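Local coordinates for putative glutathione-regulated potassium-efflux system protein KefB (Vibrio parahaemolyticus RIMD 2210633, PDB 3C85) that probably contributes to regulated potassium efflux by cation antiport, this piece being its cytoplasmic nucleotide-binding TrkA-N (RCK) domain, for which AMP binding is known, at residues A[129-132]-A[133-137]; A[169-172]-A[173-177]. All blocks are in the same frame, centred on the assembly; numbering follows the deposited sequence.

Interaction 1 (A[129-132]-A[133-137])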
ATOM      1  N   ARG A 129      12.472  24.993  10.345  1.00 45.62           N
ATOM      2  CA  ARG A 129      13.753  24.653  10.978  1.00 46.45           C
ATOM      3  C   ARG A 129      14.858  24.444   9.944  1.00 45.47           C
ATOM      4  O   ARG A 129      15.927  23.969  10.294  1.00 45.62           O
ATOM      5  CB  ARG A 129      13.628  23.393  11.845  1.00 47.27           C
ATOM      6  CG  ARG A 129      13.216  23.662  13.291  1.00 50.50           C
ATOM      7  CD  ARG A 129      11.718  23.776  13.420  1.00 54.22           C
ATOM      8  NE  ARG A 129      11.287  24.383  14.683  1.00 57.18           N
ATOM      9  CZ  ARG A 129      10.001  24.536  15.001  1.00 58.20           C
ATOM     10  NH1 ARG A 129       9.065  24.115  14.145  1.00 56.07           N
ATOM     11  NH2 ARG A 129       9.647  25.082  16.161  1.00 56.94           N
ATOM     12  N   ASN A 130      14.582  24.776   8.685  1.00 43.90           N
ATOM     13  CA  ASN A 130      15.561  24.690   7.581  1.00 43.18           C
ATOM     14  C   ASN A 130      16.209  23.334   7.278  1.00 41.81           C
ATOM     15  O   ASN A 130      17.354  23.276   6.846  1.00 40.99           O
ATOM     16  CB  ASN A 130      16.659  25.765   7.722  1.00 44.43           C
ATOM     17  CG  ASN A 130      16.121  27.162   7.545  1.00 47.69           C
ATOM     18  OD1 ASN A 130      16.008  27.922   8.508  1.00 50.74           O
ATOM     19  ND2 ASN A 130      15.762  27.503   6.309  1.00 50.07           N
ATOM     20  N   TYR A 131      15.426  22.247   7.431  1.00 40.66           N
ATOM     21  CA  TYR A 131      15.812  20.844   7.146  1.00 39.14           C
ATOM     22  C   TYR A 131      16.283  20.733   5.731  1.00 39.89           C
ATOM     23  O   TYR A 131      15.663  21.218   4.846  1.00 40.58           O
ATOM     24  CB  TYR A 131      14.646  19.834   7.368  1.00 38.00           C
ATOM     25  CG  TYR A 131      14.863  18.401   6.818  1.00 34.93           C
ATOM     26  CD1 TYR A 131      15.811  17.551   7.364  1.00 32.56           C
ATOM     27  CD2 TYR A 131      14.115  17.909   5.769  1.00 33.75           C
ATOM     28  CE1 TYR A 131      16.016  16.261   6.860  1.00 31.52           C
ATOM     29  CE2 TYR A 131      14.302  16.626   5.272  1.00 31.04           C
ATOM     30  CZ  TYR A 131      15.248  15.806   5.813  1.00 30.16           C
ATOM     31  OH  TYR A 131      15.434  14.556   5.320  1.00 31.32           O
ATOM     32  N   LYS A 132      17.404  20.093   5.543  1.00 40.51           N
ATOM     33  CA  LYS A 132      17.932  19.990   4.216  1.00 40.23           C
ATOM     34  C   LYS A 132      17.768  18.673   3.522  1.00 38.92           C
ATOM     35  O   LYS A 132      17.977  18.620   2.339  1.00 39.54           O
ATOM     36  CB  LYS A 132      19.382  20.441   4.144  1.00 41.77           C
ATOM     37  CG  LYS A 132      19.573  21.948   4.405  1.00 41.62           C
ATOM     38  CD  LYS A 132      21.002  22.363   4.314  1.00 44.58           C
ATOM     39  CE  LYS A 132      21.160  23.825   4.584  1.00 44.87           C
ATOM     40  NZ  LYS A 132      22.583  24.303   4.519  1.00 49.60           N
ATOM     41  N   GLY A 133      17.410  17.609   4.212  1.00 37.53           N
ATOM     42  CA  GLY A 133      17.379  16.445   3.381  1.00 33.49           C
ATOM     43  C   GLY A 133      16.119  16.340   2.563  1.00 32.19           C
ATOM     44  O   GLY A 133      15.503  17.308   2.228  1.00 29.98           O
ATOM     45  N   GLN A 134      15.774  15.112   2.256  1.00 29.54           N
ATOM     46  CA  GLN A 134      14.661  14.812   1.387  1.00 29.57           C
ATOM     47  C   GLN A 134      13.426  14.486   2.210  1.00 27.70           C
ATOM     48  O   GLN A 134      13.517  14.156   3.345  1.00 27.37           O
ATOM     49  CB  GLN A 134      15.036  13.688   0.437  1.00 28.57           C
ATOM     50  CG  GLN A 134      16.276  13.969  -0.397  1.00 32.93           C
ATOM     51  CD  GLN A 134      16.545  12.954  -1.436  1.00 32.86           C
ATOM     52  OE1 GLN A 134      16.302  13.187  -2.588  1.00 41.66           O
ATOM     53  NE2 GLN A 134      17.044  11.838  -1.048  1.00 33.58           N
ATOM     54  N   ILE A 135      12.277  14.631   1.614  1.00 26.54           N
ATOM     55  CA  ILE A 135      11.035  14.350   2.274  1.00 25.93           C
ATOM     56  C   ILE A 135      10.142  13.600   1.300  1.00 25.55           C
ATOM     57  O   ILE A 135      10.041  13.969   0.171  1.00 25.06           O
ATOM     58  CB  ILE A 135      10.344  15.607   2.658  1.00 25.62           C
ATOM     59  CG1 ILE A 135      11.219  16.480   3.536  1.00 26.41           C
ATOM     60  CG2 ILE A 135       9.088  15.328   3.290  1.00 24.17           C
ATOM     61  CD1 ILE A 135      10.705  17.865   3.700  1.00 27.79           C
ATOM     62  N   ALA A 136       9.522  12.542   1.778  1.00 25.47           N
ATOM     63  CA  ALA A 136       8.509  11.823   1.049  1.00 24.55           C
ATOM     64  C   ALA A 136       7.216  11.711   1.826  1.00 24.32           C
ATOM     65  O   ALA A 136       7.199  11.714   2.998  1.00 24.65           O
ATOM     66  CB  ALA A 136       8.969  10.539   0.622  1.00 24.66           C
ATOM     67  N   ALA A 137       6.130  11.651   1.098  1.00 24.56           N
ATOM     68  CA  ALA A 137       4.782  11.705   1.664  1.00 23.42           C
ATOM     69  C   ALA A 137       3.864  10.696   0.995  1.00 23.67           C
ATOM     70  O   ALA A 137       4.124  10.218  -0.132  1.00 22.08           O
ATOM     71  CB  ALA A 137       4.235  13.088   1.537  1.00 24.38           C
TER
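The ring of Tyr-131 lies with one face against the backbone of Gly-133, whose amide N sits 3.1 Å above the ring plane, over its centre; CZ is the ring atom closest to that N, at 3.2 Å. At the ring edge, in plane, comes the peptide carbon of Gln-134, and beside it Ile-135 reaches the same rim through CG1, which stands 3.5 Å from Tyr-131 CE2. With CG anti to the backbone N (chi1 168°), the tyrosine side chain folds forward over the chain that follows it.

Its hydroxyl donates a hydrogen bond of 2.8 Å from OH to the carbonyl O of Gln-134. The hydroxyl approaches the carbonyl at 134° and stands a little out of its plane (17°). The ring resting on Gly-133 and the OH bond to Gln-134 O together hold the phenol over the chain where it enters strand 134-139.

This is the loop between helix 116-128 and strand 134-139 of the Rossmann-type fold. The helix ends in a Schellman motif with Asn-130, at positive phi, as its C-prime residue; Tyr-131 N bonds back to Leu-126 O. Tyr-131 also packs on Leu-126 of that helix and on Val-109 of the neighbouring strand 108-111, while Ile-135 turns CD1 to within 4.0 Å of Tyr-131 CD2 and adds contacts with Leu-123 and Leu-126.

Interaction 2 (A[169-172]-A[173-177])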
ATOM      1  N   ARG A 169       3.007  -8.025  -5.140  1.00 26.62           N
ATOM      2  CA  ARG A 169       4.361  -8.470  -4.796  1.00 28.16           C
ATOM      3  C   ARG A 169       4.412  -9.579  -3.704  1.00 28.52           C
ATOM      4  O   ARG A 169       5.044 -10.656  -3.892  1.00 27.82           O
ATOM      5  CB  ARG A 169       5.211  -7.230  -4.459  1.00 28.49           C
ATOM      6  CG  ARG A 169       6.656  -7.504  -4.340  1.00 32.96           C
ATOM      7  CD  ARG A 169       7.466  -6.227  -4.228  1.00 35.95           C
ATOM      8  NE  ARG A 169       8.818  -6.657  -3.905  1.00 41.92           N
ATOM      9  CZ  ARG A 169       9.219  -6.875  -2.664  1.00 42.29           C
ATOM     10  NH1 ARG A 169       8.381  -6.629  -1.649  1.00 43.79           N
ATOM     11  NH2 ARG A 169      10.458  -7.300  -2.436  1.00 44.74           N
ATOM     12  N   HIS A 170       3.758  -9.363  -2.589  1.00 27.34           N
ATOM     13  CA  HIS A 170       3.739 -10.335  -1.548  1.00 28.70           C
ATOM     14  C   HIS A 170       2.958 -11.604  -1.830  1.00 28.70           C
ATOM     15  O   HIS A 170       3.332 -12.643  -1.393  1.00 28.05           O
ATOM     16  CB  HIS A 170       3.373  -9.715  -0.230  1.00 27.98           C
ATOM     17  CG  HIS A 170       4.351  -8.679   0.232  1.00 31.32           C
ATOM     18  ND1 HIS A 170       3.968  -7.445   0.691  1.00 31.33           N
ATOM     19  CD2 HIS A 170       5.699  -8.697   0.295  1.00 33.02           C
ATOM     20  CE1 HIS A 170       5.034  -6.754   1.027  1.00 33.43           C
ATOM     21  NE2 HIS A 170       6.095  -7.493   0.803  1.00 34.26           N
ATOM     22  N   VAL A 171       1.884 -11.480  -2.582  1.00 28.50           N
ATOM     23  CA  VAL A 171       1.115 -12.657  -3.003  1.00 27.77           C
ATOM     24  C   VAL A 171       2.032 -13.528  -3.854  1.00 28.54           C
ATOM     25  O   VAL A 171       2.098 -14.729  -3.645  1.00 29.56           O
ATOM     26  CB  VAL A 171      -0.167 -12.278  -3.802  1.00 28.04           C
ATOM     27  CG1 VAL A 171      -0.871 -13.487  -4.409  1.00 27.31           C
ATOM     28  CG2 VAL A 171      -1.141 -11.557  -2.911  1.00 27.01           C
ATOM     29  N   CYS A 172       2.747 -12.943  -4.801  1.00 28.24           N
ATOM     30  CA  CYS A 172       3.575 -13.758  -5.659  1.00 31.34           C
ATOM     31  C   CYS A 172       4.659 -14.428  -4.833  1.00 32.70           C
ATOM     32  O   CYS A 172       4.931 -15.632  -4.996  1.00 32.86           O
ATOM     33  CB  CYS A 172       4.147 -12.944  -6.821  1.00 31.12           C
ATOM     34  SG  CYS A 172       2.867 -12.435  -7.919  1.00 36.60           S
ATOM     35  N   LYS A 173       5.237 -13.675  -3.901  1.00 33.14           N
ATOM     36  CA  LYS A 173       6.312 -14.235  -3.105  1.00 35.57           C
ATOM     37  C   LYS A 173       5.831 -15.344  -2.165  1.00 34.15           C
ATOM     38  O   LYS A 173       6.491 -16.362  -2.039  1.00 34.57           O
ATOM     39  CB  LYS A 173       7.053 -13.132  -2.354  1.00 35.62           C
ATOM     40  CG  LYS A 173       7.724 -12.101  -3.290  1.00 39.49           C
ATOM     41  CD  LYS A 173       8.364 -10.966  -2.487  1.00 40.00           C
ATOM     42  CE  LYS A 173       9.743 -10.586  -2.993  1.00 45.02           C
ATOM     43  NZ  LYS A 173      10.817 -10.974  -1.992  1.00 46.64           N
ATOM     44  N   GLN A 174       4.698 -15.133  -1.496  1.00 33.54           N
ATOM     45  CA  GLN A 174       4.138 -16.147  -0.613  1.00 33.43           C
ATOM     46  C   GLN A 174       3.702 -17.345  -1.439  1.00 33.47           C
ATOM     47  O   GLN A 174       4.218 -18.452  -1.255  1.00 32.43           O
ATOM     48  CB  GLN A 174       2.939 -15.615   0.198  1.00 33.22           C
ATOM     49  CG  GLN A 174       2.343 -16.665   1.165  1.00 33.67           C
ATOM     50  CD  GLN A 174       1.281 -16.110   2.107  1.00 33.91           C
ATOM     51  OE1 GLN A 174       0.406 -16.839   2.567  1.00 34.74           O
ATOM     52  NE2 GLN A 174       1.350 -14.818   2.388  1.00 32.59           N
ATOM     53  N   LEU A 175       2.785 -17.097  -2.378  1.00 33.04           N
ATOM     54  CA  LEU A 175       2.057 -18.163  -3.058  1.00 33.86           C
ATOM     55  C   LEU A 175       2.798 -18.831  -4.224  1.00 34.46           C
ATOM     56  O   LEU A 175       2.457 -19.956  -4.600  1.00 35.25           O
ATOM     57  CB  LEU A 175       0.656 -17.688  -3.472  1.00 32.97           C
ATOM     58  CG  LEU A 175      -0.288 -17.265  -2.325  1.00 33.51           C
ATOM     59  CD1 LEU A 175      -1.691 -17.014  -2.867  1.00 32.79           C
ATOM     60  CD2 LEU A 175      -0.308 -18.228  -1.104  1.00 31.20           C
ATOM     61  N   GLU A 176       3.806 -18.162  -4.775  1.00 35.22           N
ATOM     62  CA  GLU A 176       4.572 -18.659  -5.939  1.00 37.36           C
ATOM     63  C   GLU A 176       3.633 -19.297  -6.985  1.00 36.44           C
ATOM     64  O   GLU A 176       3.731 -20.505  -7.269  1.00 35.24           O
ATOM     65  CB  GLU A 176       5.653 -19.680  -5.519  1.00 37.32           C
ATOM     66  CG  GLU A 176       6.589 -19.206  -4.399  1.00 40.31           C
ATOM     67  CD  GLU A 176       7.490 -20.308  -3.871  1.00 42.10           C
ATOM     68  OE1 GLU A 176       8.315 -20.834  -4.655  1.00 45.27           O
ATOM     69  OE2 GLU A 176       7.362 -20.660  -2.666  1.00 49.90           O
ATOM     70  N   PRO A 177       2.694 -18.501  -7.528  1.00 36.15           N
ATOM     71  CA  PRO A 177       1.826 -19.048  -8.564  1.00 36.11           C
ATOM     72  C   PRO A 177       2.641 -19.392  -9.822  1.00 37.55           C
ATOM     73  O   PRO A 177       3.649 -18.724 -10.121  1.00 36.99           O
ATOM     74  CB  PRO A 177       0.817 -17.918  -8.798  1.00 36.20           C
ATOM     75  CG  PRO A 177       1.569 -16.661  -8.360  1.00 36.33           C
ATOM     76  CD  PRO A 177       2.404 -17.082  -7.228  1.00 35.40           C
TER
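Arg-169 and Lys-173, one turn apart, run side by side in the same direction, and CE of Lys-173 comes over one face of the arginine's guanidinium group, 3.4 Å above its plane and nearer the NH2 side than the middle. The lysine chain bends at chi3 (136°) and chi4, and its methylene carbons do the touching; CG also rests 3.1 Å from Arg-169 O. The two charged ends are close as well, with Arg-169 NH2 3.7 Å from Lys-173 NZ, and Arg-169 of the second subunit brings a further like charge to the same NH2, which would probably cost some electrostatic energy.

Apolar contacts are made by Val-171 with Leu-175 and, more loosely, by Cys-172 with Pro-177. CG1 of Val-171, anti to the backbone N (chi1 172°), meets CD1 of Leu-175 at 3.9 Å as the two side chains cross at a slant, and the ring of Pro-177 approaches SG of Cys-172.

Backbone hydrogen bonds link each residue of 169-172 to the one four further on. The last, from Glu-176 N to Cys-172 O, measures 2.8 Å but is more bent, with an N-H...acceptor angle of 137°, as Glu-176 leaves helical geometry with positive phi.

ND1 of His-170 is hydrogen-bonded to OE1 of Glu-162 of the second subunit; Val-171 packs on Phe-157 and Cys-172 on Tyr-62, both of that subunit. Residues 169-177 form the C-terminal end of helix 159-175 and its exit, an alpha-helix that follows the last strand of the Rossmann-type sheet and packs against the partner subunit of the dimer.

From the N terminus the chain first builds strands 42-45, 66-70, 86-88 and 108-111 with their helices, then reaches interaction 1, which closes the short loop from helix 116-128 into strand 134-139. Helix 142-151 and strand 155-158, an outermost strand of the sheet within this chain, follow before helix 159-175 carries the chain to interaction 2, which spans the last two turns and the exit from them. The two contacts lie in series, neither nested nor crossed, with centres 35 Å apart and nearest atoms about 17 Å apart. The dimer relates them: Gln-134 packs on Leu-175 and Ala-136 on Val-171, both of the second subunit, joining strand to partner helix.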